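Local coordinates for suppressor of fused family protein (Neisseria gonorrhoeae, PDB 3K5J) that is of unknown function but resembles the N-terminal domain of human suppressor of fused, and may act through protein binding, at residues V40-Y54 with F68-L82. Numbering follows the deposited sequence.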
# COMPACT_ATOMS: atom_id res chain seq x y z
N VAL A 40 -0.08 -6.61 9.97
CA VAL A 40 0.26 -5.29 9.44
C VAL A 40 1.31 -4.71 10.38
O VAL A 40 1.18 -4.82 11.61
CB VAL A 40 -0.98 -4.36 9.33
CG1 VAL A 40 -0.61 -2.89 9.04
CG2 VAL A 40 -1.91 -4.94 8.23
N PHE A 41 2.32 -4.10 9.80
CA PHE A 41 3.34 -3.35 10.56
C PHE A 41 3.16 -1.87 10.31
O PHE A 41 2.89 -1.46 9.19
CB PHE A 41 4.76 -3.78 10.15
CG PHE A 41 5.08 -5.19 10.56
CD1 PHE A 41 5.21 -5.51 11.90
CD2 PHE A 41 5.23 -6.21 9.61
CE1 PHE A 41 5.49 -6.82 12.28
CE2 PHE A 41 5.53 -7.52 10.00
CZ PHE A 41 5.64 -7.84 11.32
N GLN A 42 3.29 -1.07 11.37
CA GLN A 42 3.16 0.38 11.36
C GLN A 42 4.51 0.99 11.71
O GLN A 42 5.01 0.80 12.85
CB GLN A 42 2.12 0.79 12.38
CG GLN A 42 1.90 2.27 12.55
CD GLN A 42 1.19 2.58 13.84
OE1 GLN A 42 1.68 2.20 14.92
NE2 GLN A 42 0.08 3.29 13.76
N VAL A 43 5.09 1.72 10.77
CA VAL A 43 6.33 2.44 10.97
C VAL A 43 5.92 3.84 11.49
O VAL A 43 5.23 4.59 10.78
CB VAL A 43 7.19 2.54 9.70
CG1 VAL A 43 8.54 3.18 10.01
CG2 VAL A 43 7.36 1.15 9.03
N ILE A 44 6.32 4.13 12.71
CA ILE A 44 5.87 5.32 13.42
C ILE A 44 6.83 6.47 13.15
O ILE A 44 8.05 6.32 13.26
CB ILE A 44 5.84 5.00 14.93
CG1 ILE A 44 4.81 3.90 15.20
CG2 ILE A 44 5.49 6.24 15.77
CD1 ILE A 44 5.04 3.14 16.53
N PRO A 45 6.27 7.65 12.79
CA PRO A 45 7.14 8.80 12.54
C PRO A 45 7.88 9.23 13.81
O PRO A 45 7.33 9.14 14.92
CB PRO A 45 6.15 9.88 12.06
CG PRO A 45 4.83 9.48 12.55
CD PRO A 45 4.86 7.97 12.60
N ASN A 46 9.06 9.76 13.61
CA ASN A 46 9.81 10.39 14.71
C ASN A 46 9.45 11.87 14.93
O ASN A 46 9.75 12.40 15.99
CB ASN A 46 11.28 10.29 14.43
CG ASN A 46 11.83 8.90 14.63
OD1 ASN A 46 11.33 8.16 15.50
ND2 ASN A 46 12.88 8.54 13.86
N HIS A 47 8.88 12.52 13.91
CA HIS A 47 8.49 13.94 13.97
C HIS A 47 7.26 14.22 13.17
O HIS A 47 6.82 13.39 12.40
CB HIS A 47 9.63 14.79 13.46
CG HIS A 47 10.90 14.47 14.13
ND1 HIS A 47 11.15 14.84 15.43
CD2 HIS A 47 11.97 13.77 13.71
CE1 HIS A 47 12.34 14.39 15.78
NE2 HIS A 47 12.86 13.74 14.75
N GLU A 48 6.69 15.42 13.37
CA GLU A 48 5.41 15.79 12.75
C GLU A 48 5.52 15.91 11.24
O GLU A 48 4.50 15.79 10.54
CB GLU A 48 4.90 17.15 13.35
N ASP A 49 6.73 16.07 10.72
CA ASP A 49 6.91 16.26 9.28
C ASP A 49 7.17 14.94 8.54
O ASP A 49 7.53 14.94 7.36
CB ASP A 49 8.04 17.25 9.01
CG ASP A 49 9.31 16.82 9.63
OD1 ASP A 49 9.28 15.72 10.23
OD2 ASP A 49 10.33 17.53 9.56
N GLU A 50 6.98 13.82 9.23
CA GLU A 50 7.14 12.46 8.69
C GLU A 50 5.80 11.74 8.65
O GLU A 50 5.04 11.89 9.56
CB GLU A 50 8.07 11.64 9.60
CG GLU A 50 9.50 12.06 9.44
CD GLU A 50 10.44 11.38 10.41
OE1 GLU A 50 10.06 10.37 11.01
OE2 GLU A 50 11.56 11.87 10.57
N PRO A 51 5.54 10.91 7.61
CA PRO A 51 4.31 10.16 7.56
C PRO A 51 4.37 8.85 8.32
O PRO A 51 5.40 8.50 8.86
CB PRO A 51 4.14 9.89 6.07
CG PRO A 51 5.55 9.71 5.58
CD PRO A 51 6.35 10.73 6.40
N TRP A 52 3.23 8.17 8.34
CA TRP A 52 3.05 6.86 8.93
C TRP A 52 3.04 5.86 7.77
O TRP A 52 2.43 6.12 6.74
CB TRP A 52 1.73 6.82 9.64
CG TRP A 52 1.61 7.86 10.72
CD1 TRP A 52 1.47 9.22 10.58
CD2 TRP A 52 1.66 7.61 12.11
NE1 TRP A 52 1.44 9.83 11.81
CE2 TRP A 52 1.54 8.86 12.77
CE3 TRP A 52 1.77 6.46 12.85
CZ2 TRP A 52 1.58 8.96 14.16
CZ3 TRP A 52 1.78 6.55 14.21
CH2 TRP A 52 1.67 7.81 14.86
N VAL A 53 3.71 4.74 7.93
CA VAL A 53 3.72 3.73 6.90
C VAL A 53 3.12 2.43 7.44
O VAL A 53 3.53 1.94 8.48
CB VAL A 53 5.14 3.44 6.33
CG1 VAL A 53 5.07 2.47 5.15
CG2 VAL A 53 5.83 4.75 5.95
N TYR A 54 2.15 1.88 6.71
CA TYR A 54 1.48 0.64 7.05
C TYR A 54 1.80 -0.42 6.00
O TYR A 54 1.56 -0.18 4.80
CB TYR A 54 -0.03 0.84 7.12
CG TYR A 54 -0.54 1.73 8.27
CD1 TYR A 54 -0.42 3.11 8.21
CD2 TYR A 54 -1.02 1.15 9.43
CE1 TYR A 54 -0.83 3.90 9.26
CE2 TYR A 54 -1.45 1.94 10.49
CZ TYR A 54 -1.36 3.32 10.39
OH TYR A 54 -1.79 4.09 11.47
N PHE A 68 2.20 -1.57 0.79
CA PHE A 68 2.22 -0.58 1.85
C PHE A 68 1.51 0.70 1.45
O PHE A 68 1.43 1.07 0.27
CB PHE A 68 3.65 -0.27 2.34
CG PHE A 68 4.54 0.35 1.33
CD1 PHE A 68 4.59 1.74 1.22
CD2 PHE A 68 5.35 -0.41 0.53
CE1 PHE A 68 5.40 2.34 0.27
CE2 PHE A 68 6.17 0.20 -0.40
CZ PHE A 68 6.20 1.57 -0.55
N ILE A 69 1.03 1.40 2.48
CA ILE A 69 0.32 2.68 2.39
C ILE A 69 1.12 3.71 3.17
O ILE A 69 1.52 3.44 4.33
CB ILE A 69 -1.10 2.58 2.97
CG1 ILE A 69 -1.96 1.57 2.21
CG2 ILE A 69 -1.78 3.96 3.02
CD1 ILE A 69 -3.18 1.02 2.96
N ILE A 70 1.35 4.87 2.54
CA ILE A 70 2.01 6.01 3.21
C ILE A 70 0.92 7.00 3.59
O ILE A 70 0.21 7.50 2.73
CB ILE A 70 3.11 6.69 2.35
CG1 ILE A 70 3.99 5.68 1.60
CG2 ILE A 70 3.92 7.68 3.20
CD1 ILE A 70 4.98 6.33 0.62
N SER A 71 0.76 7.26 4.89
CA SER A 71 -0.37 8.02 5.41
C SER A 71 0.07 9.30 6.09
O SER A 71 1.00 9.29 6.90
CB SER A 71 -1.17 7.19 6.40
OG SER A 71 -2.36 7.83 6.78
N PRO A 72 -0.66 10.40 5.84
CA PRO A 72 -0.30 11.65 6.53
C PRO A 72 -0.54 11.65 8.04
O PRO A 72 0.03 12.48 8.77
CB PRO A 72 -1.18 12.70 5.79
CG PRO A 72 -2.29 11.96 5.23
CD PRO A 72 -1.74 10.60 4.86
N PHE A 73 -1.41 10.77 8.49
CA PHE A 73 -1.73 10.66 9.90
C PHE A 73 -1.98 9.20 10.27
O PHE A 73 -2.20 8.33 9.42
CB PHE A 73 -2.95 11.54 10.25
CG PHE A 73 -4.16 11.34 9.32
CD1 PHE A 73 -5.01 10.25 9.48
CD2 PHE A 73 -4.44 12.26 8.33
CE1 PHE A 73 -6.14 10.08 8.63
CE2 PHE A 73 -5.53 12.07 7.46
CZ PHE A 73 -6.38 11.02 7.63
N GLU A 74 -1.92 8.94 11.58
CA GLU A 74 -2.22 7.63 12.13
C GLU A 74 -3.69 7.36 11.99
O GLU A 74 -4.55 8.20 12.36
CB GLU A 74 -1.86 7.61 13.62
CG GLU A 74 -2.04 6.28 14.27
CD GLU A 74 -1.58 6.24 15.72
OE1 GLU A 74 -1.58 7.31 16.37
OE2 GLU A 74 -1.22 5.13 16.17
N THR A 75 -4.02 6.18 11.50
CA THR A 75 -5.40 5.76 11.41
C THR A 75 -5.50 4.25 11.23
O THR A 75 -4.84 3.69 10.36
CB THR A 75 -6.18 6.44 10.29
OG1 THR A 75 -7.47 5.85 10.21
CG2 THR A 75 -5.49 6.41 8.95
N PRO A 76 -6.39 3.59 11.98
CA PRO A 76 -6.61 2.18 11.79
C PRO A 76 -7.32 1.84 10.48
O PRO A 76 -7.42 0.66 10.10
CB PRO A 76 -7.47 1.80 13.01
CG PRO A 76 -8.18 3.00 13.30
CD PRO A 76 -7.20 4.11 13.09
N GLU A 77 -7.77 2.85 9.75
CA GLU A 77 -8.33 2.60 8.43
C GLU A 77 -7.39 1.74 7.57
O GLU A 77 -7.84 0.90 6.78
CB GLU A 77 -8.65 3.93 7.73
CG GLU A 77 -9.84 4.67 8.37
CD GLU A 77 -9.91 6.13 7.94
OE1 GLU A 77 -8.96 6.89 8.27
OE2 GLU A 77 -10.91 6.50 7.29
N HIS A 78 -6.10 1.99 7.69
CA HIS A 78 -5.16 1.27 6.85
C HIS A 78 -4.97 -0.19 7.24
O HIS A 78 -4.68 -1.04 6.39
CB HIS A 78 -3.83 2.02 6.78
CG HIS A 78 -3.99 3.42 6.29
ND1 HIS A 78 -4.76 3.74 5.19
CD2 HIS A 78 -3.51 4.59 6.78
CE1 HIS A 78 -4.71 5.05 5.02
NE2 HIS A 78 -3.97 5.60 5.97
N ILE A 79 -5.12 -0.47 8.53
CA ILE A 79 -5.08 -1.82 9.02
C ILE A 79 -6.28 -2.60 8.44
O ILE A 79 -6.12 -3.72 7.92
CB ILE A 79 -5.09 -1.88 10.58
CG1 ILE A 79 -3.90 -1.10 11.14
CG2 ILE A 79 -5.03 -3.30 11.04
CD1 ILE A 79 -3.98 -0.87 12.65
N GLU A 80 -7.45 -1.95 8.47
CA GLU A 80 -8.68 -2.54 7.97
C GLU A 80 -8.58 -2.79 6.45
O GLU A 80 -8.94 -3.86 5.92
CB GLU A 80 -9.85 -1.57 8.28
CG GLU A 80 -10.12 -1.27 9.77
CD GLU A 80 -10.78 0.09 10.07
OE1 GLU A 80 -11.19 0.85 9.13
OE2 GLU A 80 -10.85 0.41 11.31
N THR A 81 -8.06 -1.80 5.74
CA THR A 81 -7.89 -1.89 4.27
C THR A 81 -6.97 -3.04 3.91
O THR A 81 -7.27 -3.84 3.02
CB THR A 81 -7.31 -0.57 3.71
OG1 THR A 81 -8.30 0.44 3.89
CG2 THR A 81 -6.93 -0.67 2.27
N LEU A 82 -5.85 -3.16 4.63
CA LEU A 82 -4.88 -4.19 4.28
C LEU A 82 -5.43 -5.60 4.57
O LEU A 82 -5.13 -6.53 3.81
CB LEU A 82 -3.53 -3.94 4.94
CG LEU A 82 -2.75 -2.76 4.36
CD1 LEU A 82 -1.55 -2.37 5.24
CD2 LEU A 82 -2.28 -3.03 2.94
O HOH W 1 1.28 3.38 17.31
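Trp-52 and Tyr-54 pair with Ser-71 and Ile-69 in two antiparallel strands of the central mixed sheet of this Sufu-like fold. Trp-52 N and Tyr-54 N donate to Ser-71 O and Ile-69 O, and both bonds are returned. After residue 71 the chain turns back over the sheet face that carries both aromatic rings, then enters helix 77-91.

The Tyr-54 side chain lies between its own strand 52-57 and helix 77-91. Tyr-54 CB meets Leu-82 CD1 at 4.0 Å. CG lies under His-78 CB, which sits over one ring face, 3.9 Å from the centroid of the Tyr-54 ring. Tyr-54 CD1 and CE1 both touch His-78 CD2 at 3.7 Å, with the two rings inclined at 59°. CD2 and CE2 touch Ile-79 CG1. Tyr-54 CZ comes within 3.5 Å of Thr-75 O. At the tip, Tyr-54 OH accepts from Thr-75 N at 3.1 Å and from Gln-42 NE2, so one phenol oxygen links the loop just before helix 77-91 to strand 39-43.

The Trp-52 ring is sandwiched. Pro-45 CD covers one face. On the opposite face, Glu-74 CB stands 3.5 Å from the centroid of the six-membered ring of Trp-52. With Glu-74 CG anti to the backbone N (chi1 -175°), the extended chain slants across the indole, and the carboxylate plane is within 17° of parallel to the ring, with CD near CZ3 and CH2. Gln-42 NE2 also donates to Glu-74 OE2 at 3.3 Å, and a water joins Gln-42 OE1 to the same Glu-74 oxygen.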